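Adenylate kinase (Thermus thermophilus, PDB 3CM0) catalyses the reversible transfer of the terminal phosphate of ATP to AMP, giving two ADP and so helping to balance the cell's adenine nucleotides. Local coordinates at residues 165-170 with 174-179; 22-27 with 79-84. All blocks are in the same frame, centred on the assembly; numbering follows the deposited sequence.

Contact 1 (165-170 with 174-179); sequences KRVDGL and DEVYAR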
ATOM      1  N   LYS A 165      -0.080   8.918 -10.141  1.00 13.60           N
ATOM      2  CA  LYS A 165       0.333   8.316 -11.411  1.00 12.27           C
ATOM      3  C   LYS A 165      -0.657   7.189 -11.685  1.00 15.00           C
ATOM      4  O   LYS A 165      -0.562   6.104 -11.095  1.00 15.94           O
ATOM      5  CB  LYS A 165       1.752   7.707 -11.289  1.00 13.92           C
ATOM      6  CG  LYS A 165       2.803   8.639 -10.738  1.00 16.35           C
ATOM      7  CD  LYS A 165       3.058   9.765 -11.685  1.00 19.47           C
ATOM      8  CE  LYS A 165       4.139  10.705 -11.148  1.00 26.96           C
ATOM      9  NZ  LYS A 165       4.302  11.873 -12.081  1.00 25.92           N
ATOM     10  N   ARG A 166      -1.637   7.463 -12.544  1.00 13.51           N
ATOM     11  CA  ARG A 166      -2.636   6.466 -12.891  1.00 13.52           C
ATOM     12  C   ARG A 166      -1.991   5.582 -13.931  1.00 12.40           C
ATOM     13  O   ARG A 166      -1.441   6.064 -14.940  1.00 16.52           O
ATOM     14  CB  ARG A 166      -3.887   7.148 -13.466  1.00 15.37           C
ATOM     15  CG  ARG A 166      -4.604   8.032 -12.460  1.00 17.39           C
ATOM     16  CD  ARG A 166      -5.670   8.887 -13.180  1.00 20.74           C
ATOM     17  NE  ARG A 166      -6.384   9.770 -12.269  1.00 18.64           N
ATOM     18  CZ  ARG A 166      -7.402   9.410 -11.490  1.00 23.19           C
ATOM     19  NH1 ARG A 166      -7.860   8.163 -11.493  1.00 22.42           N
ATOM     20  NH2 ARG A 166      -7.978  10.323 -10.700  1.00 23.17           N
ATOM     21  N   VAL A 167      -2.074   4.279 -13.713  1.00 10.07           N
ATOM     22  CA  VAL A 167      -1.454   3.316 -14.611  1.00  8.11           C
ATOM     23  C   VAL A 167      -2.453   2.260 -15.057  1.00 10.43           C
ATOM     24  O   VAL A 167      -3.303   1.820 -14.277  1.00 10.81           O
ATOM     25  CB  VAL A 167      -0.263   2.612 -13.888  1.00 15.30           C
ATOM     26  CG1 VAL A 167       0.219   1.422 -14.697  1.00 20.54           C
ATOM     27  CG2 VAL A 167       0.881   3.640 -13.640  1.00 12.24           C
ATOM     28  N   ASP A 168      -2.336   1.848 -16.319  1.00  9.80           N
ATOM     29  CA  ASP A 168      -3.244   0.808 -16.866  1.00  7.50           C
ATOM     30  C   ASP A 168      -2.765  -0.558 -16.359  1.00  9.76           C
ATOM     31  O   ASP A 168      -1.687  -1.019 -16.710  1.00 12.09           O
ATOM     32  CB  ASP A 168      -3.193   0.912 -18.393  1.00 13.88           C
ATOM     33  CG  ASP A 168      -3.958  -0.206 -19.114  1.00 17.44           C
ATOM     34  OD1 ASP A 168      -4.641  -1.002 -18.446  1.00 12.73           O
ATOM     35  OD2 ASP A 168      -3.864  -0.266 -20.375  1.00 14.71           O
ATOM     36  N   GLY A 169      -3.572  -1.205 -15.525  1.00 11.82           N
ATOM     37  CA  GLY A 169      -3.169  -2.486 -14.956  1.00 14.35           C
ATOM     38  C   GLY A 169      -3.566  -3.738 -15.714  1.00 15.78           C
ATOM     39  O   GLY A 169      -3.408  -4.861 -15.213  1.00 13.06           O
ATOM     40  N   LEU A 170      -4.097  -3.550 -16.915  1.00 15.75           N
ATOM     41  CA  LEU A 170      -4.469  -4.694 -17.758  1.00 18.99           C
ATOM     42  C   LEU A 170      -3.219  -5.018 -18.572  1.00 19.95           C
ATOM     43  O   LEU A 170      -2.502  -4.114 -18.990  1.00 28.40           O
ATOM     44  CB  LEU A 170      -5.606  -4.321 -18.715  1.00 17.28           C
ATOM     45  CG  LEU A 170      -7.038  -4.519 -18.250  1.00 23.60           C
ATOM     46  CD1 LEU A 170      -7.949  -4.323 -19.472  1.00 19.86           C
ATOM     47  CD2 LEU A 170      -7.224  -5.947 -17.656  1.00 23.56           C
ATOM     48  N   ASP A 174       4.796  -7.941 -16.875  1.00 22.79           N
ATOM     49  CA  ASP A 174       5.874  -7.197 -17.483  1.00 22.88           C
ATOM     50  C   ASP A 174       5.389  -5.905 -18.129  1.00 19.83           C
ATOM     51  O   ASP A 174       6.086  -4.884 -18.068  1.00 21.49           O
ATOM     52  CB  ASP A 174       6.620  -8.041 -18.539  1.00 28.18           C
ATOM     53  CG  ASP A 174       7.575  -9.059 -17.921  1.00 39.76           C
ATOM     54  OD1 ASP A 174       8.146  -8.786 -16.842  1.00 35.04           O
ATOM     55  OD2 ASP A 174       7.763 -10.137 -18.530  1.00 44.89           O
ATOM     56  N   GLU A 175       4.231  -5.947 -18.790  1.00 21.41           N
ATOM     57  CA  GLU A 175       3.699  -4.734 -19.419  1.00 18.28           C
ATOM     58  C   GLU A 175       3.296  -3.693 -18.370  1.00 17.45           C
ATOM     59  O   GLU A 175       3.568  -2.508 -18.528  1.00 18.83           O
ATOM     60  CB  GLU A 175       2.469  -5.046 -20.271  1.00 16.95           C
ATOM     61  CG  GLU A 175       2.787  -6.068 -21.382  1.00 24.92           C
ATOM     62  CD  GLU A 175       1.571  -6.444 -22.219  1.00 24.28           C
ATOM     63  OE1 GLU A 175       0.527  -6.835 -21.663  1.00 20.74           O
ATOM     64  OE2 GLU A 175       1.674  -6.363 -23.462  1.00 31.97           O
ATOM     65  N   VAL A 176       2.626  -4.143 -17.328  1.00 17.52           N
ATOM     66  CA  VAL A 176       2.197  -3.204 -16.277  1.00 14.16           C
ATOM     67  C   VAL A 176       3.446  -2.634 -15.575  1.00 13.82           C
ATOM     68  O   VAL A 176       3.550  -1.421 -15.297  1.00 14.84           O
ATOM     69  CB  VAL A 176       1.296  -3.932 -15.276  1.00 13.12           C
ATOM     70  CG1 VAL A 176       0.928  -2.969 -14.100  1.00 14.28           C
ATOM     71  CG2 VAL A 176       0.012  -4.389 -15.996  1.00 14.86           C
ATOM     72  N   TYR A 177       4.420  -3.502 -15.314  1.00 15.73           N
ATOM     73  CA  TYR A 177       5.664  -3.055 -14.680  1.00 18.59           C
ATOM     74  C   TYR A 177       6.358  -1.968 -15.505  1.00 16.70           C
ATOM     75  O   TYR A 177       6.842  -0.949 -14.974  1.00 17.81           O
ATOM     76  CB  TYR A 177       6.593  -4.247 -14.499  1.00 19.41           C
ATOM     77  CG  TYR A 177       7.843  -3.925 -13.720  1.00 22.84           C
ATOM     78  CD1 TYR A 177       7.768  -3.570 -12.364  1.00 24.96           C
ATOM     79  CD2 TYR A 177       9.092  -3.973 -14.325  1.00 22.84           C
ATOM     80  CE1 TYR A 177       8.914  -3.276 -11.639  1.00 30.21           C
ATOM     81  CE2 TYR A 177      10.258  -3.676 -13.593  1.00 28.10           C
ATOM     82  CZ  TYR A 177      10.153  -3.333 -12.257  1.00 31.29           C
ATOM     83  OH  TYR A 177      11.288  -3.051 -11.524  1.00 25.84           O
ATOM     84  N   ALA A 178       6.419  -2.168 -16.823  1.00 18.79           N
ATOM     85  CA  ALA A 178       7.039  -1.170 -17.687  1.00 18.89           C
ATOM     86  C   ALA A 178       6.304   0.165 -17.582  1.00 17.05           C
ATOM     87  O   ALA A 178       6.925   1.232 -17.605  1.00 17.37           O
ATOM     88  CB  ALA A 178       7.034  -1.643 -19.179  1.00 21.44           C
ATOM     89  N   ARG A 179       4.977   0.118 -17.515  1.00 14.68           N
ATOM     90  CA  ARG A 179       4.208   1.354 -17.412  1.00 15.32           C
ATOM     91  C   ARG A 179       4.466   2.048 -16.084  1.00 16.03           C
ATOM     92  O   ARG A 179       4.530   3.279 -16.020  1.00 15.77           O
ATOM     93  CB  ARG A 179       2.702   1.070 -17.554  1.00 16.29           C
ATOM     94  CG  ARG A 179       2.309   0.566 -18.954  1.00 16.98           C
ATOM     95  CD  ARG A 179       0.874  -0.026 -18.947  1.00 25.04           C
ATOM     96  NE  ARG A 179       0.529  -0.635 -20.236  1.00 22.54           N
ATOM     97  CZ  ARG A 179      -0.382  -1.589 -20.406  1.00 23.98           C
ATOM     98  NH1 ARG A 179      -1.067  -2.085 -19.368  1.00 18.73           N
ATOM     99  NH2 ARG A 179      -0.633  -2.028 -21.638  1.00 18.83           N
TER
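One nitrogen of Arg-179, NH1, grips two backbone carbonyls of 165-170. Arg-179 NH1 donates to Leu-170 O in a bond modelled unusually short at 2.5 Å, so its exact length is doubtful; it enters nearly along the C=O axis, with the oxygen close to the guanidinium plane. Arg-179 NH1 also donates to Asp-168 O at 2.9 Å, but here the nitrogen stands above the plane of the carbonyl. The Asp-168 carboxylate lies over one face of the same guanidinium, the two planes only 8° apart. Asp-168 OD2, 3.5 Å from Arg-179 NH1 and shifted toward the rim, forms a salt bridge by charge alone, since no N-H points at it. With an alanine in place of Arg-179, the carbonyls of Asp-168 and Leu-170 would probably lose their common donor, and the Asp-168 carboxylate its stacked counter-charge.

Beneath this polar layer the side chains pack by van der Waals contact. A chi1 of 169° sets Val-167 CG1 anti to the backbone N and so faces it toward the helix, where it rests 3.8 Å from Arg-179 CB. The two valines meet loosely, Val-167 CG1 to Val-176 CG1 at 4.5 Å, while Val-176 CG2 turns onto the backbone of the bend, 3.5 Å from Gly-169 O.

The bend has its own brace: Asp-168 OD1 accepts from Leu-170 N at 3.0 Å in an Asx turn, so this carboxylate serves both the turn and the arginine. Further out, Val-167 and Gly-169 are tied by backbone bonds to the neighbouring strand 104-113. Strand and helix run nearly antiparallel, their axes 8.3 Å apart. This is the last strand-turn-helix unit of the parallel P-loop kinase core, and its turn leads directly into Gly-171, a predicted ATP-binding residue.

Contact 2 (22-27 with 79-84); sequences SRLAQE and RVIFDG
Ile-81 meets Leu-24 and Ala-25 of the helix through one methyl, CD1. Arg-79 and Val-80 lead up to this point, the valine packed on Ala-6 and Leu-33. At Ile-81 the chain from CA to CD1 is extended (chi2 179°), which carries the methyl out from the strand to the helix. There Ile-81 CD1 lies 3.8 Å from Leu-24 CD2 and 4.0 Å from Ala-25 CB. Leu-24 CB and CG also lie beside it, each 4.0 Å from Ile-81 CD1, so that the leucine and isoleucine side chains cross obliquely. Ile-81 CD1 comes within 3.7 Å of Ala-25 N as well, so it touches the helix backbone in addition to side chains. Further along, Asp-83 forms salt bridges through OD1 with Lys-17, a predicted ATP-binding residue, and through OD2 with Lys-32. Gly-84, a predicted AMP-binding residue, follows. Strand 79-83 runs inside the parallel sheet between 31-33 and 4-10. Helix 17-28, which follows the P-loop, covers it here, while Leu-24 and Ile-81 share Phe-9 of strand 4-10 and Leu-24 also touches Tyr-177 and Leu-184 of helix 173-184.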
ATOM      1  N   SER A  22       6.460  -5.216  -4.949  1.00 21.34           N
ATOM      2  CA  SER A  22       7.538  -6.130  -4.569  1.00 24.53           C
ATOM      3  C   SER A  22       8.601  -6.246  -5.643  1.00 20.69           C
ATOM      4  O   SER A  22       9.801  -6.365  -5.351  1.00 19.14           O
ATOM      5  CB  SER A  22       6.961  -7.499  -4.243  1.00 22.48           C
ATOM      6  OG  SER A  22       6.275  -7.455  -3.008  1.00 28.86           O
ATOM      7  N   ARG A  23       8.180  -6.205  -6.902  1.00 20.25           N
ATOM      8  CA  ARG A  23       9.149  -6.288  -7.975  1.00 23.25           C
ATOM      9  C   ARG A  23       9.962  -5.012  -8.131  1.00 25.09           C
ATOM     10  O   ARG A  23      11.169  -5.063  -8.364  1.00 21.61           O
ATOM     11  CB  ARG A  23       8.469  -6.640  -9.294  1.00 27.05           C
ATOM     12  CG  ARG A  23       9.414  -6.533 -10.491  1.00 27.39           C
ATOM     13  CD  ARG A  23       8.799  -7.249 -11.669  1.00 31.99           C
ATOM     14  NE  ARG A  23       9.597  -7.102 -12.877  1.00 26.92           N
ATOM     15  CZ  ARG A  23       9.164  -7.449 -14.088  1.00 31.10           C
ATOM     16  NH1 ARG A  23       7.954  -7.965 -14.238  1.00 27.68           N
ATOM     17  NH2 ARG A  23       9.929  -7.254 -15.148  1.00 35.82           N
ATOM     18  N   LEU A  24       9.315  -3.858  -7.994  1.00 17.91           N
ATOM     19  CA  LEU A  24      10.046  -2.604  -8.114  1.00 15.96           C
ATOM     20  C   LEU A  24      11.055  -2.533  -6.950  1.00 17.93           C
ATOM     21  O   LEU A  24      12.179  -2.015  -7.112  1.00 21.90           O
ATOM     22  CB  LEU A  24       9.070  -1.415  -8.000  1.00 18.77           C
ATOM     23  CG  LEU A  24       9.709  -0.037  -8.200  1.00 19.40           C
ATOM     24  CD1 LEU A  24      10.228   0.091  -9.605  1.00 25.25           C
ATOM     25  CD2 LEU A  24       8.645   1.065  -7.891  1.00 20.86           C
ATOM     26  N   ALA A  25      10.644  -3.060  -5.793  1.00 17.62           N
ATOM     27  CA  ALA A  25      11.478  -3.048  -4.579  1.00 19.31           C
ATOM     28  C   ALA A  25      12.744  -3.837  -4.811  1.00 27.50           C
ATOM     29  O   ALA A  25      13.849  -3.328  -4.633  1.00 23.63           O
ATOM     30  CB  ALA A  25      10.712  -3.653  -3.406  1.00 25.62           C
ATOM     31  N   GLN A  26      12.556  -5.088  -5.212  1.00 29.25           N
ATOM     32  CA  GLN A  26      13.666  -6.004  -5.474  1.00 28.09           C
ATOM     33  C   GLN A  26      14.619  -5.515  -6.570  1.00 28.85           C
ATOM     34  O   GLN A  26      15.843  -5.635  -6.438  1.00 31.21           O
ATOM     35  CB  GLN A  26      13.109  -7.384  -5.833  1.00 35.44           C
ATOM     36  CG  GLN A  26      12.340  -8.057  -4.688  1.00 45.17           C
ATOM     37  CD  GLN A  26      11.790  -9.430  -5.058  1.00 57.68           C
ATOM     38  OE1 GLN A  26      12.522 -10.294  -5.538  1.00 69.28           O
ATOM     39  NE2 GLN A  26      10.500  -9.638  -4.824  1.00 42.99           N
ATOM     40  N   GLU A  27      14.080  -4.961  -7.650  1.00 24.64           N
ATOM     41  CA  GLU A  27      14.916  -4.494  -8.734  1.00 24.76           C
ATOM     42  C   GLU A  27      15.658  -3.193  -8.528  1.00 32.43           C
ATOM     43  O   GLU A  27      16.798  -3.069  -8.952  1.00 33.13           O
ATOM     44  CB  GLU A  27      14.111  -4.395 -10.031  1.00 30.04           C
ATOM     45  CG  GLU A  27      13.580  -5.733 -10.484  1.00 38.09           C
ATOM     46  CD  GLU A  27      13.051  -5.706 -11.913  1.00 40.44           C
ATOM     47  OE1 GLU A  27      13.075  -4.634 -12.551  1.00 39.37           O
ATOM     48  OE2 GLU A  27      12.614  -6.770 -12.387  1.00 32.12           O
ATOM     49  N   ARG A  79      15.632   4.702   0.127  1.00 18.30           N
ATOM     50  CA  ARG A  79      14.587   4.341  -0.868  1.00 16.57           C
ATOM     51  C   ARG A  79      13.547   3.441  -0.226  1.00  9.57           C
ATOM     52  O   ARG A  79      13.855   2.322   0.196  1.00 16.81           O
ATOM     53  CB  ARG A  79      15.224   3.608  -2.050  1.00 18.51           C
ATOM     54  CG  ARG A  79      16.316   4.381  -2.727  1.00 25.95           C
ATOM     55  CD  ARG A  79      16.825   3.557  -3.914  1.00 27.34           C
ATOM     56  NE  ARG A  79      17.927   4.226  -4.602  1.00 29.70           N
ATOM     57  CZ  ARG A  79      18.864   3.583  -5.291  1.00 36.68           C
ATOM     58  NH1 ARG A  79      18.832   2.257  -5.381  1.00 33.59           N
ATOM     59  NH2 ARG A  79      19.846   4.256  -5.874  1.00 36.76           N
ATOM     60  N   VAL A  80      12.296   3.928  -0.189  1.00 11.18           N
ATOM     61  CA  VAL A  80      11.239   3.196   0.470  1.00  9.52           C
ATOM     62  C   VAL A  80       9.970   3.126  -0.393  1.00 11.31           C
ATOM     63  O   VAL A  80       9.665   4.092  -1.122  1.00 12.44           O
ATOM     64  CB  VAL A  80      10.874   3.919   1.815  1.00 20.51           C
ATOM     65  CG1 VAL A  80      10.432   5.382   1.513  1.00 15.16           C
ATOM     66  CG2 VAL A  80       9.791   3.178   2.557  1.00 25.67           C
ATOM     67  N   ILE A  81       9.264   2.008  -0.240  1.00 13.42           N
ATOM     68  CA  ILE A  81       7.973   1.730  -0.904  1.00  8.20           C
ATOM     69  C   ILE A  81       6.920   1.432   0.148  1.00 14.42           C
ATOM     70  O   ILE A  81       7.155   0.723   1.144  1.00 14.24           O
ATOM     71  CB  ILE A  81       8.112   0.544  -1.911  1.00 12.04           C
ATOM     72  CG1 ILE A  81       8.847   1.057  -3.163  1.00 13.55           C
ATOM     73  CG2 ILE A  81       6.770  -0.033  -2.251  1.00 16.97           C
ATOM     74  CD1 ILE A  81       9.085  -0.043  -4.242  1.00 19.18           C
ATOM     75  N   PHE A  82       5.746   2.048  -0.051  1.00 12.29           N
ATOM     76  CA  PHE A  82       4.607   1.850   0.804  1.00 10.40           C
ATOM     77  C   PHE A  82       3.570   1.112  -0.020  1.00 15.41           C
ATOM     78  O   PHE A  82       3.275   1.528  -1.123  1.00 14.81           O
ATOM     79  CB  PHE A  82       4.045   3.207   1.244  1.00  8.77           C
ATOM     80  CG  PHE A  82       4.998   3.953   2.171  1.00  8.58           C
ATOM     81  CD1 PHE A  82       4.993   3.679   3.535  1.00 14.42           C
ATOM     82  CD2 PHE A  82       5.878   4.904   1.662  1.00 12.11           C
ATOM     83  CE1 PHE A  82       5.858   4.355   4.393  1.00 14.34           C
ATOM     84  CE2 PHE A  82       6.762   5.594   2.519  1.00 18.28           C
ATOM     85  CZ  PHE A  82       6.737   5.314   3.885  1.00 11.29           C
ATOM     86  N   ASP A  83       3.026   0.036   0.533  1.00 13.75           N
ATOM     87  CA  ASP A  83       2.022  -0.772  -0.155  1.00 20.81           C
ATOM     88  C   ASP A  83       1.073  -1.158   0.992  1.00 20.09           C
ATOM     89  O   ASP A  83       1.431  -1.941   1.859  1.00 37.07           O
ATOM     90  CB  ASP A  83       2.741  -1.990  -0.758  1.00 20.98           C
ATOM     91  CG  ASP A  83       1.798  -3.020  -1.318  1.00 31.32           C
ATOM     92  OD1 ASP A  83       0.737  -2.629  -1.844  1.00 27.85           O
ATOM     93  OD2 ASP A  83       2.140  -4.219  -1.236  1.00 33.78           O
ATOM     94  N   GLY A  84      -0.108  -0.579   1.016  1.00 26.76           N
ATOM     95  CA  GLY A  84      -1.016  -0.859   2.113  1.00 31.22           C
ATOM     96  C   GLY A  84      -1.028   0.271   3.145  1.00 38.64           C
ATOM     97  O   GLY A  84      -1.630   0.130   4.223  1.00 33.85           O
TER

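Both contacts set a helix against the same parallel sheet, but at different depths. Contact 2 is buried, with only apolar side chains meeting, and sets an inner strand against the helix that follows the P-loop. Contact 1 lies on an edge strand, 164-168, and is only partly buried, so charged and carbonyl groups add to a small valine patch, and it covers more surface (284 against 122 Å²). Their two helices are fastened directly to each other. Asp-174 OD1 forms a salt bridge with Arg-23 NH1 at 2.7 Å, Arg-23 makes a cation-pi contact with Tyr-177, and Tyr-177 OH probably hydrogen-bonds Glu-27 OE1.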